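Local coordinates for protein endoglucanase (Clostridium thermocellum, PDB 2E4T) that hydrolyses internal beta-1,4-glucosidic linkages in cellulose and probably xyloglucan through its family 44 glycoside hydrolase module, at residues I368-I380 and N397-N409. Residues are numbered along the deposited sequence; the frame is centred on the assembly and turned at random.
Sequences ITGGIAQADVLGI and NNYTEAGINLYTN. With ZN (zinc ion), chain B.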
ATOM      1  N   ILE A 368       0.191  -7.332 -20.193  1.00  5.97           N
ATOM      2  CA  ILE A 368       0.946  -6.090 -20.345  1.00  5.35           C
ATOM      3  C   ILE A 368       0.190  -4.915 -19.697  1.00  5.67           C
ATOM      4  O   ILE A 368       0.860  -4.026 -19.102  1.00  5.62           O
ATOM      5  CB  ILE A 368       1.247  -5.791 -21.835  1.00  5.78           C
ATOM      6  CG1 ILE A 368       2.112  -4.541 -22.008  1.00  6.60           C
ATOM      7  CG2 ILE A 368      -0.030  -5.662 -22.674  1.00  7.29           C
ATOM      8  CD1 ILE A 368       3.429  -4.523 -21.251  1.00  6.53           C
ATOM      9  N   THR A 369      -1.131  -4.861 -19.792  1.00  5.80           N
ATOM     10  CA  THR A 369      -1.840  -3.704 -19.230  1.00  5.37           C
ATOM     11  C   THR A 369      -1.783  -3.680 -17.698  1.00  5.19           C
ATOM     12  O   THR A 369      -1.855  -2.576 -17.111  1.00  5.53           O
ATOM     13  CB  THR A 369      -3.270  -3.597 -19.744  1.00  5.68           C
ATOM     14  OG1 THR A 369      -4.056  -4.755 -19.340  1.00  6.10           O
ATOM     15  CG2 THR A 369      -3.328  -3.367 -21.218  1.00  6.55           C
ATOM     16  N   GLY A 370      -1.668  -4.833 -17.039  1.00  5.35           N
ATOM     17  CA  GLY A 370      -1.448  -4.814 -15.608  1.00  5.88           C
ATOM     18  C   GLY A 370      -0.087  -4.270 -15.256  1.00  5.03           C
ATOM     19  O   GLY A 370       0.093  -3.603 -14.215  1.00  5.80           O
ATOM     20  N   GLY A 371       0.926  -4.516 -16.100  1.00  5.29           N
ATOM     21  CA  GLY A 371       2.263  -3.966 -15.863  1.00  5.28           C
ATOM     22  C   GLY A 371       2.336  -2.470 -16.118  1.00  5.17           C
ATOM     23  O   GLY A 371       2.970  -1.727 -15.339  1.00  5.17           O
ATOM     24  N   ILE A 372       1.728  -2.010 -17.206  1.00  4.94           N
ATOM     25  CA  ILE A 372       1.705  -0.587 -17.488  1.00  4.72           C
ATOM     26  C   ILE A 372       0.902   0.148 -16.414  1.00  4.84           C
ATOM     27  O   ILE A 372       1.356   1.188 -15.899  1.00  5.36           O
ATOM     28  CB  ILE A 372       1.196  -0.305 -18.913  1.00  5.35           C
ATOM     29  CG1 ILE A 372       2.195  -0.899 -19.941  1.00  6.00           C
ATOM     30  CG2 ILE A 372       1.014   1.200 -19.100  1.00  6.28           C
ATOM     31  CD1 ILE A 372       1.707  -0.806 -21.384  1.00  7.68           C
ATOM     32  N   ALA A 373      -0.273  -0.365 -16.056  1.00  4.79           N
ATOM     33  CA  ALA A 373      -1.048   0.289 -14.998  1.00  5.08           C
ATOM     34  C   ALA A 373      -0.252   0.323 -13.694  1.00  4.70           C
ATOM     35  O   ALA A 373      -0.261   1.345 -12.987  1.00  4.89           O
ATOM     36  CB  ALA A 373      -2.403  -0.391 -14.805  1.00  5.89           C
ATOM     37  N   GLN A 374       0.422  -0.798 -13.347  1.00  4.91           N
ATOM     38  CA  GLN A 374       1.218  -0.813 -12.118  1.00  4.75           C
ATOM     39  C   GLN A 374       2.298   0.272 -12.157  1.00  4.49           C
ATOM     40  O   GLN A 374       2.515   1.010 -11.181  1.00  4.97           O
ATOM     41  CB  GLN A 374       1.851  -2.196 -11.946  1.00  5.12           C
ATOM     42  CG  GLN A 374       2.747  -2.276 -10.699  1.00  5.06           C
ATOM     43  CD  GLN A 374       1.961  -2.170  -9.417  1.00  4.94           C
ATOM     44  OE1 GLN A 374       0.738  -2.345  -9.371  1.00  5.96           O
ATOM     45  NE2 GLN A 374       2.676  -1.901  -8.320  1.00  6.62           N
ATOM     46  N   ALA A 375       3.040   0.357 -13.293  1.00  4.81           N
ATOM     47  CA  ALA A 375       4.087   1.380 -13.387  1.00  4.74           C
ATOM     48  C   ALA A 375       3.481   2.774 -13.282  1.00  4.75           C
ATOM     49  O   ALA A 375       4.096   3.709 -12.716  1.00  5.18           O
ATOM     50  CB  ALA A 375       4.868   1.194 -14.691  1.00  5.68           C
ATOM     51  N   ASP A 376       2.279   2.969 -13.857  1.00  4.70           N
ATOM     52  CA  ASP A 376       1.637   4.285 -13.813  1.00  4.64           C
ATOM     53  C   ASP A 376       1.296   4.623 -12.349  1.00  4.82           C
ATOM     54  O   ASP A 376       1.582   5.748 -11.857  1.00  4.87           O
ATOM     55  CB  ASP A 376       0.378   4.240 -14.684  1.00  5.30           C
ATOM     56  CG  ASP A 376      -0.079   5.591 -15.181  1.00  5.47           C
ATOM     57  OD1 ASP A 376       0.775   6.495 -15.350  0.50  4.12           O
ATOM     58  OD2 ASP A 376      -1.333   5.747 -15.347  0.50  5.77           O
ATOM     59  N   VAL A 377       0.648   3.675 -11.641  1.00  4.77           N
ATOM     60  CA  VAL A 377       0.281   3.859 -10.243  1.00  4.35           C
ATOM     61  C   VAL A 377       1.502   4.212  -9.405  1.00  4.53           C
ATOM     62  O   VAL A 377       1.442   5.114  -8.536  1.00  4.70           O
ATOM     63  CB  VAL A 377      -0.444   2.580  -9.745  1.00  5.25           C
ATOM     64  CG1 VAL A 377      -0.598   2.558  -8.233  1.00  6.19           C
ATOM     65  CG2 VAL A 377      -1.786   2.476 -10.437  1.00  5.67           C
ATOM     66  N   LEU A 378       2.612   3.475  -9.587  1.00  4.43           N
ATOM     67  CA  LEU A 378       3.804   3.785  -8.783  1.00  4.77           C
ATOM     68  C   LEU A 378       4.343   5.204  -9.094  1.00  4.51           C
ATOM     69  O   LEU A 378       4.840   5.901  -8.188  1.00  4.84           O
ATOM     70  CB  LEU A 378       4.874   2.745  -9.012  1.00  5.16           C
ATOM     71  CG  LEU A 378       4.504   1.363  -8.516  1.00  5.11           C
ATOM     72  CD1 LEU A 378       5.597   0.362  -8.980  1.00  5.75           C
ATOM     73  CD2 LEU A 378       4.310   1.315  -7.008  1.00  6.03           C
ATOM     74  N   GLY A 379       4.265   5.606 -10.376  1.00  4.88           N
ATOM     75  CA  GLY A 379       4.669   6.969 -10.734  1.00  4.85           C
ATOM     76  C   GLY A 379       3.789   8.005 -10.009  1.00  5.01           C
ATOM     77  O   GLY A 379       4.302   9.021  -9.482  1.00  5.03           O
ATOM     78  N   ILE A 380       2.476   7.756 -10.001  1.00  4.85           N
ATOM     79  CA  ILE A 380       1.526   8.633  -9.337  1.00  4.93           C
ATOM     80  C   ILE A 380       1.788   8.679  -7.828  1.00  5.05           C
ATOM     81  O   ILE A 380       1.784   9.770  -7.220  1.00  5.38           O
ATOM     82  CB  ILE A 380       0.083   8.130  -9.663  1.00  5.06           C
ATOM     83  CG1 ILE A 380      -0.213   8.348 -11.142  1.00  5.47           C
ATOM     84  CG2 ILE A 380      -0.943   8.791  -8.760  1.00  6.45           C
ATOM     85  CD1 ILE A 380      -1.292   7.414 -11.669  1.00  5.84           C
ATOM     86  N   ASN A 397       1.613 -12.638 -10.754  1.00  5.86           N
ATOM     87  CA  ASN A 397       1.381 -11.347 -11.409  1.00  5.89           C
ATOM     88  C   ASN A 397       2.685 -10.822 -12.008  1.00  5.76           C
ATOM     89  O   ASN A 397       3.288  -9.845 -11.501  1.00  5.76           O
ATOM     90  CB  ASN A 397       0.772 -10.366 -10.409  1.00  6.32           C
ATOM     91  CG  ASN A 397      -0.591 -10.775  -9.960  1.00  7.01           C
ATOM     92  OD1 ASN A 397      -1.549 -10.594 -10.697  1.00 10.89           O
ATOM     93  ND2 ASN A 397      -0.718 -11.262  -8.714  1.00  7.10           N
ATOM     94  N   ASN A 398       3.155 -11.510 -13.045  1.00  5.45           N
ATOM     95  CA  ASN A 398       4.507 -11.234 -13.577  1.00  5.65           C
ATOM     96  C   ASN A 398       4.644  -9.824 -14.154  1.00  5.13           C
ATOM     97  O   ASN A 398       5.713  -9.226 -14.056  1.00  5.76           O
ATOM     98  CB  ASN A 398       4.917 -12.282 -14.621  1.00  6.11           C
ATOM     99  CG  ASN A 398       3.920 -12.434 -15.748  1.00  5.89           C
ATOM    100  OD1 ASN A 398       2.730 -12.713 -15.511  1.00  7.21           O
ATOM    101  ND2 ASN A 398       4.384 -12.319 -17.000  1.00  6.91           N
ATOM    102  N   TYR A 399       3.592  -9.328 -14.836  1.00  5.40           N
ATOM    103  CA  TYR A 399       3.652  -7.958 -15.338  1.00  5.43           C
ATOM    104  C   TYR A 399       3.552  -6.935 -14.209  1.00  5.33           C
ATOM    105  O   TYR A 399       4.243  -5.899 -14.261  1.00  5.37           O
ATOM    106  CB  TYR A 399       2.652  -7.716 -16.462  1.00  5.36           C
ATOM    107  CG  TYR A 399       3.167  -8.165 -17.801  1.00  5.51           C
ATOM    108  CD1 TYR A 399       4.066  -7.381 -18.502  1.00  5.73           C
ATOM    109  CD2 TYR A 399       2.762  -9.383 -18.380  1.00  6.11           C
ATOM    110  CE1 TYR A 399       4.555  -7.778 -19.760  1.00  6.01           C
ATOM    111  CE2 TYR A 399       3.237  -9.788 -19.629  1.00  6.33           C
ATOM    112  CZ  TYR A 399       4.120  -8.974 -20.329  1.00  6.19           C
ATOM    113  OH  TYR A 399       4.558  -9.392 -21.561  1.00  7.21           O
ATOM    114  N   THR A 400       2.736  -7.192 -13.163  1.00  5.45           N
ATOM    115  CA  THR A 400       2.755  -6.278 -12.027  1.00  5.32           C
ATOM    116  C   THR A 400       4.170  -6.211 -11.455  1.00  5.19           C
ATOM    117  O   THR A 400       4.691  -5.128 -11.080  1.00  5.54           O
ATOM    118  CB  THR A 400       1.781  -6.771 -10.938  1.00  5.61           C
ATOM    119  OG1 THR A 400       0.539  -7.112 -11.526  1.00  6.44           O
ATOM    120  CG2 THR A 400       1.642  -5.772  -9.827  1.00  6.19           C
ATOM    121  N   GLU A 401       4.815  -7.380 -11.328  1.00  5.29           N
ATOM    122  CA  GLU A 401       6.162  -7.446 -10.783  1.00  5.30           C
ATOM    123  C   GLU A 401       7.154  -6.674 -11.638  1.00  5.00           C
ATOM    124  O   GLU A 401       8.044  -5.981 -11.118  1.00  5.52           O
ATOM    125  CB  GLU A 401       6.584  -8.915 -10.648  1.00  5.34           C
ATOM    126  CG  GLU A 401       5.806  -9.601  -9.543  1.00  5.62           C
ATOM    127  CD  GLU A 401       5.993 -11.128  -9.550  1.00  4.99           C
ATOM    128  OE1 GLU A 401       6.166 -11.741 -10.659  1.00  5.72           O
ATOM    129  OE2 GLU A 401       5.914 -11.753  -8.459  1.00  5.74           O
ATOM    130  N   ALA A 402       7.032  -6.779 -12.981  1.00  5.22           N
ATOM    131  CA  ALA A 402       7.882  -5.994 -13.878  1.00  5.33           C
ATOM    132  C   ALA A 402       7.648  -4.490 -13.616  1.00  5.29           C
ATOM    133  O   ALA A 402       8.593  -3.693 -13.668  1.00  5.55           O
ATOM    134  CB  ALA A 402       7.587  -6.332 -15.314  1.00  6.11           C
ATOM    135  N   GLY A 403       6.384  -4.090 -13.410  1.00  5.26           N
ATOM    136  CA  GLY A 403       6.081  -2.688 -13.136  1.00  5.63           C
ATOM    137  C   GLY A 403       6.802  -2.177 -11.886  1.00  5.41           C
ATOM    138  O   GLY A 403       7.292  -1.028 -11.856  1.00  6.46           O
ATOM    139  N   ILE A 404       6.875  -3.038 -10.855  1.00  5.07           N
ATOM    140  CA  ILE A 404       7.621  -2.683  -9.639  1.00  4.85           C
ATOM    141  C   ILE A 404       9.133  -2.604  -9.945  1.00  4.88           C
ATOM    142  O   ILE A 404       9.796  -1.612  -9.609  1.00  5.18           O
ATOM    143  CB  ILE A 404       7.330  -3.702  -8.503  1.00  5.27           C
ATOM    144  CG1 ILE A 404       5.857  -3.622  -8.104  1.00  5.70           C
ATOM    145  CG2 ILE A 404       8.255  -3.459  -7.338  1.00  6.04           C
ATOM    146  CD1 ILE A 404       5.391  -4.792  -7.237  1.00  7.02           C
ATOM    147  N   ASN A 405       9.695  -3.678 -10.549  1.00  4.98           N
ATOM    148  CA  ASN A 405      11.142  -3.684 -10.811  1.00  4.94           C
ATOM    149  C   ASN A 405      11.567  -2.561 -11.739  1.00  4.96           C
ATOM    150  O   ASN A 405      12.736  -2.134 -11.691  1.00  5.52           O
ATOM    151  CB  ASN A 405      11.580  -5.037 -11.398  1.00  5.19           C
ATOM    152  CG  ASN A 405      11.741  -6.091 -10.330  1.00  6.26           C
ATOM    153  OD1 ASN A 405      11.964  -5.832  -9.154  1.00  7.10           O
ATOM    154  ND2 ASN A 405      11.659  -7.372 -10.798  1.00  7.73           N
ATOM    155  N   LEU A 406      10.683  -2.063 -12.601  1.00  4.98           N
ATOM    156  CA  LEU A 406      11.053  -0.942 -13.475  1.00  5.12           C
ATOM    157  C   LEU A 406      11.511   0.258 -12.602  1.00  5.17           C
ATOM    158  O   LEU A 406      12.364   1.053 -13.047  1.00  5.87           O
ATOM    159  CB  LEU A 406       9.898  -0.570 -14.366  1.00  5.98           C
ATOM    160  CG  LEU A 406      10.274   0.312 -15.566  1.00  6.34           C
ATOM    161  CD1 LEU A 406      11.167  -0.388 -16.565  1.00  7.56           C
ATOM    162  CD2 LEU A 406       8.986   0.843 -16.231  1.00  8.56           C
ATOM    163  N   TYR A 407      10.920   0.389 -11.405  1.00  5.18           N
ATOM    164  CA  TYR A 407      11.330   1.413 -10.463  1.00  5.10           C
ATOM    165  C   TYR A 407      12.432   0.962  -9.522  1.00  5.10           C
ATOM    166  O   TYR A 407      13.319   1.764  -9.189  1.00  6.75           O
ATOM    167  CB  TYR A 407      10.147   1.890  -9.608  1.00  5.35           C
ATOM    168  CG  TYR A 407       9.155   2.713 -10.391  1.00  4.95           C
ATOM    169  CD1 TYR A 407       9.175   4.127 -10.297  1.00  5.03           C
ATOM    170  CD2 TYR A 407       8.199   2.111 -11.210  1.00  5.05           C
ATOM    171  CE1 TYR A 407       8.281   4.903 -10.992  1.00  4.96           C
ATOM    172  CE2 TYR A 407       7.304   2.871 -11.948  1.00  5.17           C
ATOM    173  CZ  TYR A 407       7.314   4.294 -11.821  1.00  4.88           C
ATOM    174  OH  TYR A 407       6.458   5.086 -12.541  1.00  5.06           O
ATOM    175  N   THR A 408      12.392  -0.267  -9.025  1.00  5.38           N
ATOM    176  CA  THR A 408      13.251  -0.649  -7.916  1.00  5.34           C
ATOM    177  C   THR A 408      14.512  -1.376  -8.319  1.00  5.49           C
ATOM    178  O   THR A 408      15.440  -1.484  -7.480  1.00  6.59           O
ATOM    179  CB  THR A 408      12.469  -1.547  -6.916  1.00  5.67           C
ATOM    180  OG1 THR A 408      12.143  -2.728  -7.673  1.00  5.73           O
ATOM    181  CG2 THR A 408      11.261  -0.870  -6.353  1.00  6.07           C
ATOM    182  N   ASN A 409      14.558  -1.948  -9.521  1.00  5.58           N
ATOM    183  CA  ASN A 409      15.688  -2.825  -9.875  1.00  5.95           C
ATOM    184  C   ASN A 409      15.597  -3.054 -11.384  1.00  6.47           C
ATOM    185  O   ASN A 409      15.333  -4.181 -11.871  1.00  7.46           O
ATOM    186  CB  ASN A 409      15.643  -4.125  -9.094  1.00  6.66           C
ATOM    187  CG  ASN A 409      16.947  -4.891  -9.203  1.00  7.29           C
ATOM    188  OD1 ASN A 409      17.817  -4.578 -10.045  1.00  7.95           O
ATOM    189  ND2 ASN A 409      17.129  -5.853  -8.319  1.00  8.66           N
TER
HETATM  190 ZN    ZN B 700       6.231 -13.657 -10.389  0.88  4.99          ZN
HETATM  191  O   HOH W   1      -1.418  -5.056 -12.193  1.00  8.68           O
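Two neighbouring helices of the TIM-like barrel domain, 368-380 and 398-408, which follow barrel strands 354-360 and 388-391, pack at glycines where Gly-371 faces Tyr-399 and Gly-403 faces Ala-375. Their axes approach to 7.1 Å and run in the same general direction, crossing at -31°. Gly-371 CA sits 3.2 Å from Tyr-399 O; with no side chain at Gly-371 or Gly-403 the backbones meet, Gly-371 O lying 3.9 Å from Gly-403 CA. At one end the Tyr-399 ring lies with a face over the start of the first helix, Ile-368 CA standing 3.9 Å from the ring centroid in a CH-pi contact. Ile-368 CG1, anti to the backbone N (chi1 -176°), carries CD1 to the CE1 side of this ring, whose OH bonds Asp-480 O. At the other end Leu-378 CB covers a face of the Tyr-407 ring, and Tyr-407 OH donates to Ala-375 O at 2.7 Å, tilted 26° from the carbonyl plane. Gly-379 N reaches the same oxygen from the opposite face, so a helical carbonyl accepts twice. Between these ends Gln-374, bent at its second torsion, lays its amide across Thr-400 CG2 and Ile-404 CG1, while NE2 bonds Tyr-360 OH. A water links Gly-370 O to Thr-400 OG1. Leu-378 CD1 lies 3.6 Å from Gly-403 O, a buried carbonyl without a polar partner. Phe-479 and Ile-449 of the beta-sandwich cover Leu-406, while Glu-401 turns away to bind zinc with Asp-35 and Ala-395. Helices packed side by side after successive parallel strands form the outer layer of a TIM barrel, here facing a beta-sandwich built from both chain ends.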